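Local structure of HAD superfamily hydrolase (Brucella suis biovar 1, 6NQ4) at residues R118-G123 with Q168-R173; A198-Y203 with G208-A213; T70-T75 with L225-S230; R100-G105 with Y221-R226. The protein is a haloacid dehalogenase-like hydrolase that probably acts as a phosphatase. All coordinates share one frame; numbering follows the deposited sequence. Where two conformers were deposited one is given.

Contact 1 of 4, residues R118-G123 with Q168-R173; sequences RIFHIG and QRLRSR
The ring of F120 meets L170 obliquely: methyl CD2 of L170 lies 4.2 Å from ring atom CD2 of F120. The two side chains cross at about a right angle, so the leucine branch lies across the phenylalanine. The other flat group of strand 118-122, the imidazole of H121, projects from the opposite side of the strand. Backbone N of G123 sits 3.6 Å above one of its faces, displaced toward the rim, and ND1 is bonded to Y131 OH, whose ring stands at about 80° to the imidazole. L170 serves both apolar neighbours by using its two methyls separately. While CD2 takes F120, CD1 meets CD1 of I122 at 4.1 Å, tip to tip. F120 has CG anti to the backbone N (chi1 176°), whereas in I122 that place goes to the short branch CG2, and the long CG1 arm runs out to the helix. Both distances are ordinary van der Waals values, and the two segments bury a modest 89 Å² between them, with F120 and L170 CA atoms 9.8 Å apart. The gap between backbones is thus bridged by side chains alone. V147 of the adjoining strand touches both I122 and L170, and Y203 and L199 of helix 196-205 close the cluster from the other helix. Beside the cluster, R169 of the same helix as L170 forms a salt bridge with E141. Such a helix-on-sheet core belongs to an alpha/beta domain with a parallel sheet, here consistent with the C2-type cap of NagD-like HAD hydrolases.

Contact 2 of 4, residues A198-Y203 with G208-A213; sequences ALAREY and GRTLIA. With EDO (1,2-ethanediol), chain D.
Y203 lays one ring edge against the chain that leads into strand 210-212; helix 196-205 and this strand are the helix and second strand of a beta-alpha-beta crossover from strand 177-179, with the 185-194 hairpin inserted before the helix. The packed part is concentrated at this end of the contact. Backbone N of G208 donates to Y203 O at 2.9 Å with an N-H...O angle of 153°, the donor being tilted 30° from the carbonyl plane. This bond spans the turn after the helix and brings the two CA atoms to 5.3 Å. With CG anti to the backbone N (chi1 -161°), the tyrosine ring is carried alongside the returning chain: its CE2 lies 3.6 Å from G208 CA, and R209 O approaches the ring edge in plane. T210 adds its methyl near the same edge, CG2 standing 4.0 Å from Y203 CD2, and the same methyl is 3.7 Å from A200 O, one turn earlier in the helix. The ring also stacks on F177, while Y203 OH bonds to L175 O, so that this largely buried hydroxyl has a polar partner. Further along the strand the contact thins: I212 turns toward the helix, yet I212 CD1 comes no nearer than 4.6 Å, to A200 CB, and the side chain packs instead on C179, P182 and H217. The other side is looser and more open. R209 points away from the helix and is exposed, and a 1,2-ethanediol, probably from the crystallisation liquor, lies along the strand edge, where I212 N donates to its O2 at 3.1 Å.

Contact 3 of 4, residues T70-T75 with L225-S230; sequences TIILVT and LRAVES. With PO4 (phosphate ion), chain G.
I72 and V228 form the first shell. Their side chains cross obliquely, with CG1 of I72 only 3.3 Å from CG2 of V228, closer than usual for two carbons. V228 was deposited in two conformers, so this tightness is doubtful and may belong to one of them. The second approach is more ordinary: I72 CD1 is 3.8 Å from the same V228 methyl and 4.1 Å from A227 CB, so the end of the isoleucine lies between two successive residues of the helix. Its chi1 of -47° sets CG1 anti to the carbonyl carbon and sends the long branch toward that surface. Further out, T70 turns the same way, and its OG1 bonds to R232, while V74, two residues past I72, packs on I220 and A224. At the far end of the strand T75 plays a different part. Its OG1, anti to the backbone N (chi1 173°), donates to O2 of a phosphate ion at 2.7 Å and also bonds to S77 N. N76 N, W44 N and K215 NZ hold the same anion, and K215 NZ is itself fixed by V74 O. A threonine ending this strand and a lysine beside it match HAD motifs II and III, so the phosphate, although probably from the crystallisation liquor, plausibly marks the substrate phosphoryl site. W44, with D42 and D246, also belongs to the sodium site. Strand 70-75 runs between strands 38-41 and 100-103, and helix 218-232 covers this face of all three, V228 touching F40 on one neighbour and A227 touching R100 on the other.

Contact 4 of 4, residues R100-G105 with Y221-R226; sequences RVVTSG and YEAALR
V102 straddles the helix surface with its two methyls, each directed at a different residue. CG1, anti to the backbone N (chi1 172°), meets the methyl of A223, with V102 CG1 and A223 CB 3.9 Å apart. CG2, on the other branch, lies against the backbone of the next residue, 4.1 Å from A224 CA. The A224 methyl is not the part touched: it points off to one side and packs on V74 of the neighbouring strand, so consecutive alanines are shared between two strands. With nothing longer than a methyl on either alanine, the CA atoms of V102 and A224 come within 6.2 Å. I72 and I220 also pack on V102. R100 projects from the same side of the strand, two residues back, and touches A227 and I231. R226 folds along its own helix, one guanidinium face having E222 O 3.6 Å above its plane, toward the rim. Beyond V102 the strand passes into helix 104-114, where T103 is the N-cap: its OG1 caps D106 N and also bonds to R79 O. The two segments exchange no polar bond and bury 115 Å², all contacts at ordinary carbon-carbon distances. The chemistry is therefore purely apolar, implying that strand 100-103, at the edge of the core sheet, is held to helix 218-232 by close fit and burial rather than by directional bonds.

How the contacts relate
The contacts fall into two groups, one on each of the chain's two larger parallel sheets. Contacts 3 and 4 lie about 6 Å apart between centres and share helix 218-232, with L225 and R226 common to both; their strands 70-75 and 100-103 are parallel, adjacent strands of the six-stranded core. Contacts 1 and 2, whose centres are about 11 Å apart, belong to the five-stranded sheet and touch through L170 and Y203. Contacts 1 and 3 are about 33 Å apart between centres. Along the chain, the core strands come first, then contact 1, contact 2 and finally the core helix, so the second sheet is inserted between parts of the core, consistent with a HAD cap.

Contact 1 of 4, residues R118-G123 with Q168-R173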
# COMPACT_ATOMS: atom_id res chain seq x y z
N ARG A 118 -15.01 11.02 16.69
CA ARG A 118 -14.54 12.40 16.52
C ARG A 118 -13.06 12.35 16.15
O ARG A 118 -12.21 12.11 17.02
CB ARG A 118 -14.77 13.19 17.80
CG ARG A 118 -16.24 13.29 18.16
CD ARG A 118 -16.45 13.91 19.54
NE ARG A 118 -16.02 15.31 19.57
CZ ARG A 118 -16.71 16.32 19.05
NH1 ARG A 118 -17.87 16.09 18.44
NH2 ARG A 118 -16.24 17.56 19.13
N ILE A 119 -12.76 12.60 14.88
CA ILE A 119 -11.47 12.29 14.27
C ILE A 119 -10.77 13.58 13.84
O ILE A 119 -11.39 14.46 13.25
CB ILE A 119 -11.68 11.40 13.03
CG1 ILE A 119 -12.13 10.01 13.48
CG2 ILE A 119 -10.40 11.35 12.15
CD1 ILE A 119 -12.67 9.14 12.34
N PHE A 120 -9.46 13.66 14.12
CA PHE A 120 -8.59 14.67 13.55
C PHE A 120 -7.87 14.07 12.34
O PHE A 120 -7.13 13.09 12.48
CB PHE A 120 -7.58 15.14 14.61
CG PHE A 120 -6.57 16.12 14.10
CD1 PHE A 120 -6.95 17.36 13.59
CD2 PHE A 120 -5.22 15.80 14.14
CE1 PHE A 120 -5.99 18.26 13.14
CE2 PHE A 120 -4.26 16.71 13.70
CZ PHE A 120 -4.64 17.93 13.20
N HIS A 121 -8.09 14.67 11.18
CA HIS A 121 -7.52 14.19 9.92
C HIS A 121 -6.15 14.83 9.67
O HIS A 121 -6.01 16.06 9.73
CB HIS A 121 -8.47 14.57 8.78
CG HIS A 121 -7.94 14.28 7.41
ND1 HIS A 121 -7.83 13.00 6.90
CD2 HIS A 121 -7.52 15.11 6.42
CE1 HIS A 121 -7.38 13.05 5.66
NE2 HIS A 121 -7.19 14.32 5.34
N ILE A 122 -5.16 14.00 9.38
CA ILE A 122 -3.86 14.46 8.89
C ILE A 122 -3.73 13.89 7.48
O ILE A 122 -3.60 12.67 7.30
CB ILE A 122 -2.69 14.01 9.77
CG1 ILE A 122 -2.89 14.46 11.22
CG2 ILE A 122 -1.38 14.59 9.21
CD1 ILE A 122 -1.85 13.88 12.18
N GLY A 123 -3.76 14.76 6.48
CA GLY A 123 -3.66 14.34 5.10
C GLY A 123 -4.27 15.40 4.20
O GLY A 123 -4.82 16.41 4.66
N GLN A 168 3.77 15.58 18.96
CA GLN A 168 4.00 15.64 20.40
C GLN A 168 2.73 15.98 21.15
O GLN A 168 2.44 15.40 22.20
CB GLN A 168 5.08 16.67 20.70
CG GLN A 168 6.48 16.26 20.28
CD GLN A 168 7.51 17.35 20.47
OE1 GLN A 168 7.18 18.52 20.72
NE2 GLN A 168 8.78 16.99 20.33
N ARG A 169 1.95 16.94 20.63
CA ARG A 169 0.71 17.33 21.30
C ARG A 169 -0.27 16.18 21.32
O ARG A 169 -0.91 15.91 22.35
CB ARG A 169 0.07 18.54 20.64
CG ARG A 169 0.79 19.85 20.90
CD ARG A 169 -0.10 21.04 20.52
NE ARG A 169 -0.54 21.04 19.12
CZ ARG A 169 0.16 21.55 18.11
NH1 ARG A 169 1.36 22.10 18.32
NH2 ARG A 169 -0.34 21.52 16.88
N LEU A 170 -0.40 15.47 20.19
CA LEU A 170 -1.37 14.38 20.10
C LEU A 170 -0.96 13.24 21.01
O LEU A 170 -1.81 12.63 21.69
CB LEU A 170 -1.44 13.89 18.66
CG LEU A 170 -1.92 14.94 17.64
CD1 LEU A 170 -1.71 14.42 16.21
CD2 LEU A 170 -3.39 15.27 17.85
N ARG A 171 0.34 12.94 21.04
CA ARG A 171 0.84 11.87 21.89
C ARG A 171 0.60 12.18 23.36
O ARG A 171 0.21 11.30 24.14
CB ARG A 171 2.33 11.66 21.59
CG ARG A 171 2.91 10.35 22.14
CD ARG A 171 3.43 10.50 23.55
NE ARG A 171 3.58 9.20 24.18
CZ ARG A 171 3.99 9.00 25.42
NH1 ARG A 171 4.30 10.04 26.19
NH2 ARG A 171 4.09 7.77 25.90
N SER A 172 0.79 13.44 23.77
CA SER A 172 0.57 13.82 25.16
C SER A 172 -0.89 13.69 25.57
O SER A 172 -1.17 13.59 26.77
CB SER A 172 1.05 15.25 25.41
OG SER A 172 2.46 15.30 25.30
N ARG A 173 -1.81 13.69 24.60
CA ARG A 173 -3.22 13.47 24.88
C ARG A 173 -3.62 12.01 24.72
O ARG A 173 -4.80 11.68 24.81
CB ARG A 173 -4.10 14.36 24.01
CG ARG A 173 -3.98 15.83 24.39
CD ARG A 173 -4.68 16.71 23.38
NE ARG A 173 -6.08 16.32 23.23
CZ ARG A 173 -6.80 16.54 22.14
NH1 ARG A 173 -6.26 17.14 21.10
NH2 ARG A 173 -8.07 16.14 22.09

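Contact 2 of 4, residues A198-Y203 with G208-A213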
# COMPACT_ATOMS: atom_id res chain seq x y z
N ALA A 198 5.69 7.56 7.48
CA ALA A 198 6.76 8.34 8.11
C ALA A 198 6.25 9.02 9.38
O ALA A 198 6.96 9.06 10.39
CB ALA A 198 7.26 9.38 7.12
N LEU A 199 5.03 9.55 9.33
CA LEU A 199 4.45 10.18 10.52
C LEU A 199 4.07 9.15 11.57
O LEU A 199 4.28 9.37 12.76
CB LEU A 199 3.25 11.03 10.13
CG LEU A 199 3.51 12.15 9.12
CD1 LEU A 199 2.25 13.02 8.93
CD2 LEU A 199 4.69 13.02 9.52
N ALA A 200 3.57 7.98 11.14
CA ALA A 200 3.29 6.90 12.08
C ALA A 200 4.56 6.43 12.77
O ALA A 200 4.54 6.17 13.98
CB ALA A 200 2.63 5.73 11.35
N ARG A 201 5.68 6.34 12.04
CA ARG A 201 6.92 5.90 12.65
C ARG A 201 7.37 6.89 13.72
O ARG A 201 7.79 6.49 14.81
CB ARG A 201 8.02 5.73 11.59
CG ARG A 201 9.34 5.21 12.18
CD ARG A 201 10.32 4.79 11.11
NE ARG A 201 9.89 3.61 10.36
CZ ARG A 201 10.57 3.09 9.34
NH1 ARG A 201 11.70 3.67 8.95
NH2 ARG A 201 10.12 2.02 8.70
N GLU A 202 7.25 8.19 13.42
CA GLU A 202 7.61 9.20 14.41
C GLU A 202 6.68 9.14 15.61
O GLU A 202 7.13 9.27 16.76
CB GLU A 202 7.54 10.59 13.77
CG GLU A 202 8.66 10.86 12.78
CD GLU A 202 10.03 10.72 13.43
OE1 GLU A 202 10.19 11.15 14.59
OE2 GLU A 202 10.92 10.14 12.78
N TYR A 203 5.39 8.92 15.38
CA TYR A 203 4.46 8.83 16.50
C TYR A 203 4.79 7.65 17.39
O TYR A 203 4.79 7.77 18.62
CB TYR A 203 3.03 8.73 15.97
CG TYR A 203 1.95 9.08 16.98
CD1 TYR A 203 1.77 10.40 17.41
CD2 TYR A 203 1.07 8.11 17.49
CE1 TYR A 203 0.77 10.75 18.31
CE2 TYR A 203 0.07 8.46 18.40
CZ TYR A 203 -0.08 9.78 18.80
OH TYR A 203 -1.07 10.14 19.68
N GLY A 208 3.62 6.75 21.10
CA GLY A 208 2.20 6.75 20.79
C GLY A 208 1.72 5.43 20.21
O GLY A 208 2.48 4.65 19.64
N ARG A 209 0.42 5.18 20.35
CA ARG A 209 -0.19 3.96 19.82
C ARG A 209 -0.59 4.17 18.37
O ARG A 209 -1.31 5.12 18.05
CB ARG A 209 -1.44 3.63 20.63
CG ARG A 209 -2.22 2.41 20.13
CD ARG A 209 -3.25 1.95 21.16
NE ARG A 209 -4.21 0.99 20.62
CZ ARG A 209 -5.52 1.23 20.49
NH1 ARG A 209 -6.02 2.41 20.85
NH2 ARG A 209 -6.32 0.30 20.00
N THR A 210 -0.12 3.29 17.49
CA THR A 210 -0.50 3.32 16.08
C THR A 210 -1.28 2.07 15.71
O THR A 210 -1.06 0.98 16.26
CB THR A 210 0.72 3.46 15.14
OG1 THR A 210 1.60 2.35 15.36
CG2 THR A 210 1.47 4.75 15.39
N LEU A 211 -2.20 2.24 14.77
CA LEU A 211 -3.04 1.16 14.28
C LEU A 211 -2.92 1.14 12.77
O LEU A 211 -3.19 2.15 12.12
CB LEU A 211 -4.50 1.36 14.70
CG LEU A 211 -4.75 1.35 16.20
CD1 LEU A 211 -4.61 2.75 16.82
CD2 LEU A 211 -6.11 0.74 16.49
N ILE A 212 -2.49 0.00 12.22
CA ILE A 212 -2.10 -0.11 10.82
C ILE A 212 -2.69 -1.40 10.24
O ILE A 212 -2.71 -2.44 10.91
CB ILE A 212 -0.55 -0.07 10.69
CG1 ILE A 212 0.04 1.06 11.56
CG2 ILE A 212 -0.15 0.14 9.23
CD1 ILE A 212 1.55 1.31 11.40
N ALA A 213 -3.19 -1.31 9.02
CA ALA A 213 -3.82 -2.45 8.36
C ALA A 213 -3.22 -2.80 7.00
O ALA A 213 -3.45 -3.92 6.52
CB ALA A 213 -5.33 -2.21 8.19
C1 EDO D . -3.46 -2.34 14.36
O1 EDO D . -4.49 -3.23 14.79
C2 EDO D . -2.08 -2.99 14.44
O2 EDO D . -1.08 -2.03 14.07

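Contact 3 of 4, residues T70-T75 with L225-S230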
# COMPACT_ATOMS: atom_id res chain seq x y z
N THR A 70 -5.78 -15.00 -11.81
CA THR A 70 -6.49 -13.84 -11.27
C THR A 70 -5.47 -12.84 -10.72
O THR A 70 -4.55 -13.22 -10.00
CB THR A 70 -7.45 -14.28 -10.16
OG1 THR A 70 -8.36 -15.24 -10.69
CG2 THR A 70 -8.25 -13.11 -9.61
N ILE A 71 -5.64 -11.55 -11.06
CA ILE A 71 -4.72 -10.50 -10.65
C ILE A 71 -5.42 -9.57 -9.67
O ILE A 71 -6.39 -8.89 -10.03
CB ILE A 71 -4.22 -9.67 -11.84
CG1 ILE A 71 -3.55 -10.53 -12.91
CG2 ILE A 71 -3.25 -8.58 -11.36
CD1 ILE A 71 -2.40 -11.35 -12.44
N ILE A 72 -4.92 -9.52 -8.44
CA ILE A 72 -5.34 -8.51 -7.48
C ILE A 72 -4.19 -7.53 -7.35
O ILE A 72 -3.09 -7.92 -6.94
CB ILE A 72 -5.66 -9.11 -6.10
CG1 ILE A 72 -6.54 -10.36 -6.21
CG2 ILE A 72 -6.28 -8.04 -5.18
CD1 ILE A 72 -7.92 -10.16 -6.80
N LEU A 73 -4.44 -6.26 -7.65
CA LEU A 73 -3.43 -5.24 -7.36
C LEU A 73 -3.60 -4.84 -5.90
O LEU A 73 -4.70 -4.49 -5.46
CB LEU A 73 -3.60 -4.04 -8.28
CG LEU A 73 -3.47 -4.36 -9.77
CD1 LEU A 73 -3.60 -3.08 -10.59
CD2 LEU A 73 -2.15 -5.06 -10.04
N VAL A 74 -2.53 -4.96 -5.11
CA VAL A 74 -2.57 -4.74 -3.67
C VAL A 74 -1.59 -3.61 -3.38
O VAL A 74 -0.38 -3.76 -3.58
CB VAL A 74 -2.21 -6.01 -2.90
CG1 VAL A 74 -2.27 -5.78 -1.39
CG2 VAL A 74 -3.13 -7.19 -3.31
N THR A 75 -2.11 -2.47 -2.93
CA THR A 75 -1.31 -1.26 -2.81
C THR A 75 -1.53 -0.60 -1.46
O THR A 75 -2.63 -0.63 -0.91
CB THR A 75 -1.69 -0.25 -3.94
OG1 THR A 75 -1.01 1.00 -3.73
CG2 THR A 75 -3.19 0.02 -3.99
N LEU A 225 -7.26 -11.94 -0.31
CA LEU A 225 -7.67 -13.34 -0.40
C LEU A 225 -9.18 -13.46 -0.56
O LEU A 225 -9.66 -14.26 -1.37
CB LEU A 225 -7.17 -14.12 0.82
CG LEU A 225 -7.45 -15.62 0.86
CD1 LEU A 225 -6.88 -16.28 -0.37
CD2 LEU A 225 -6.88 -16.23 2.14
N ARG A 226 -9.96 -12.66 0.19
CA ARG A 226 -11.41 -12.71 -0.01
C ARG A 226 -11.78 -12.34 -1.44
O ARG A 226 -12.69 -12.93 -2.03
CB ARG A 226 -12.14 -11.80 0.97
CG ARG A 226 -12.18 -12.31 2.39
CD ARG A 226 -13.11 -11.46 3.24
NE ARG A 226 -12.65 -10.08 3.40
CZ ARG A 226 -11.78 -9.69 4.32
NH1 ARG A 226 -11.24 -10.57 5.16
NH2 ARG A 226 -11.44 -8.42 4.42
N ALA A 227 -11.05 -11.38 -2.02
CA ALA A 227 -11.33 -10.97 -3.39
C ALA A 227 -11.07 -12.10 -4.38
O ALA A 227 -11.90 -12.37 -5.25
CB ALA A 227 -10.54 -9.70 -3.73
N VAL A 228 -9.92 -12.78 -4.27
CA VAL A 228 -9.60 -13.90 -5.16
C VAL A 228 -10.63 -15.02 -5.00
O VAL A 228 -11.06 -15.63 -5.98
CB VAL A 228 -8.19 -14.45 -4.88
CG1 VAL A 228 -7.94 -15.68 -5.75
CG2 VAL A 228 -7.15 -13.42 -5.11
N GLU A 229 -10.98 -15.33 -3.75
CA GLU A 229 -11.86 -16.47 -3.52
C GLU A 229 -13.25 -16.19 -4.08
O GLU A 229 -13.90 -17.09 -4.63
CB GLU A 229 -11.88 -16.84 -2.04
CG GLU A 229 -10.54 -17.41 -1.61
CD GLU A 229 -10.51 -17.94 -0.21
OE1 GLU A 229 -11.26 -17.42 0.66
OE2 GLU A 229 -9.73 -18.89 0.03
N SER A 230 -13.68 -14.94 -3.99
CA SER A 230 -14.96 -14.59 -4.60
C SER A 230 -14.88 -14.66 -6.12
O SER A 230 -15.79 -15.20 -6.76
CB SER A 230 -15.42 -13.21 -4.14
OG SER A 230 -16.70 -12.93 -4.68
P PO4 G . 2.49 0.49 -3.13
O1 PO4 G . 3.90 0.12 -3.60
O2 PO4 G . 1.54 0.58 -4.32
O3 PO4 G . 2.77 1.91 -2.58
O4 PO4 G . 2.04 -0.41 -2.01

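Contact 4 of 4, residues R100-G105 with Y221-R226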
# COMPACT_ATOMS: atom_id res chain seq x y z
N ARG A 100 -9.06 -6.91 -9.76
CA ARG A 100 -9.55 -6.08 -8.67
C ARG A 100 -8.37 -5.36 -8.05
O ARG A 100 -7.22 -5.82 -8.15
CB ARG A 100 -10.32 -6.90 -7.62
CG ARG A 100 -11.70 -6.30 -7.37
CD ARG A 100 -12.48 -7.02 -6.29
NE ARG A 100 -13.50 -7.89 -6.84
CZ ARG A 100 -14.26 -8.67 -6.09
NH1 ARG A 100 -15.19 -9.45 -6.64
NH2 ARG A 100 -14.09 -8.67 -4.77
N VAL A 101 -8.66 -4.21 -7.42
CA VAL A 101 -7.70 -3.45 -6.64
C VAL A 101 -8.12 -3.50 -5.18
O VAL A 101 -9.30 -3.29 -4.86
CB VAL A 101 -7.63 -1.99 -7.12
CG1 VAL A 101 -6.67 -1.17 -6.25
CG2 VAL A 101 -7.17 -1.93 -8.58
N VAL A 102 -7.16 -3.80 -4.29
CA VAL A 102 -7.36 -3.73 -2.85
C VAL A 102 -6.32 -2.78 -2.28
O VAL A 102 -5.12 -2.96 -2.53
CB VAL A 102 -7.24 -5.13 -2.20
CG1 VAL A 102 -7.26 -5.01 -0.69
CG2 VAL A 102 -8.37 -6.04 -2.69
N THR A 103 -6.76 -1.78 -1.54
CA THR A 103 -5.86 -0.76 -1.03
C THR A 103 -5.80 -0.79 0.49
O THR A 103 -6.71 -1.25 1.18
CB THR A 103 -6.24 0.65 -1.49
OG1 THR A 103 -7.37 1.11 -0.72
CG2 THR A 103 -6.56 0.71 -2.96
N SER A 104 -4.71 -0.21 1.02
CA SER A 104 -4.63 0.01 2.46
C SER A 104 -5.78 0.88 2.94
O SER A 104 -6.37 0.62 3.99
CB SER A 104 -3.26 0.61 2.80
OG SER A 104 -3.15 0.88 4.19
N GLY A 105 -6.15 1.91 2.16
CA GLY A 105 -7.32 2.72 2.50
C GLY A 105 -8.57 1.88 2.69
O GLY A 105 -9.34 2.09 3.65
N TYR A 221 -3.96 -8.47 3.28
CA TYR A 221 -3.82 -9.77 2.62
C TYR A 221 -5.10 -10.57 2.73
O TYR A 221 -5.49 -11.24 1.77
CB TYR A 221 -2.62 -10.54 3.19
CG TYR A 221 -1.33 -9.89 2.74
CD1 TYR A 221 -0.80 -10.17 1.49
CD2 TYR A 221 -0.71 -8.92 3.52
CE1 TYR A 221 0.35 -9.54 1.04
CE2 TYR A 221 0.41 -8.28 3.07
CZ TYR A 221 0.94 -8.59 1.83
OH TYR A 221 2.07 -7.94 1.37
N GLU A 222 -5.77 -10.52 3.89
CA GLU A 222 -7.04 -11.22 4.02
C GLU A 222 -8.08 -10.64 3.08
O GLU A 222 -8.90 -11.37 2.51
CB GLU A 222 -7.50 -11.20 5.48
CG GLU A 222 -6.68 -12.13 6.37
CD GLU A 222 -7.01 -12.00 7.84
OE1 GLU A 222 -7.55 -10.95 8.25
OE2 GLU A 222 -6.72 -12.95 8.60
N ALA A 223 -8.06 -9.31 2.88
CA ALA A 223 -8.99 -8.70 1.94
C ALA A 223 -8.69 -9.11 0.51
O ALA A 223 -9.60 -9.40 -0.27
CB ALA A 223 -8.96 -7.18 2.10
N ALA A 224 -7.40 -9.16 0.15
CA ALA A 224 -7.02 -9.65 -1.17
C ALA A 224 -7.42 -11.12 -1.36
O ALA A 224 -7.87 -11.51 -2.44
CB ALA A 224 -5.52 -9.46 -1.40
N LEU A 225 -7.26 -11.94 -0.31
CA LEU A 225 -7.67 -13.34 -0.40
C LEU A 225 -9.18 -13.46 -0.56
O LEU A 225 -9.66 -14.26 -1.37
CB LEU A 225 -7.17 -14.12 0.82
CG LEU A 225 -7.45 -15.62 0.86
CD1 LEU A 225 -6.88 -16.28 -0.37
CD2 LEU A 225 -6.88 -16.23 2.14
N ARG A 226 -9.96 -12.66 0.19
CA ARG A 226 -11.41 -12.71 -0.01
C ARG A 226 -11.78 -12.34 -1.44
O ARG A 226 -12.69 -12.93 -2.03
CB ARG A 226 -12.14 -11.80 0.97
CG ARG A 226 -12.18 -12.31 2.39
CD ARG A 226 -13.11 -11.46 3.24
NE ARG A 226 -12.65 -10.08 3.40
CZ ARG A 226 -11.78 -9.69 4.32
NH1 ARG A 226 -11.24 -10.57 5.16
NH2 ARG A 226 -11.44 -8.42 4.42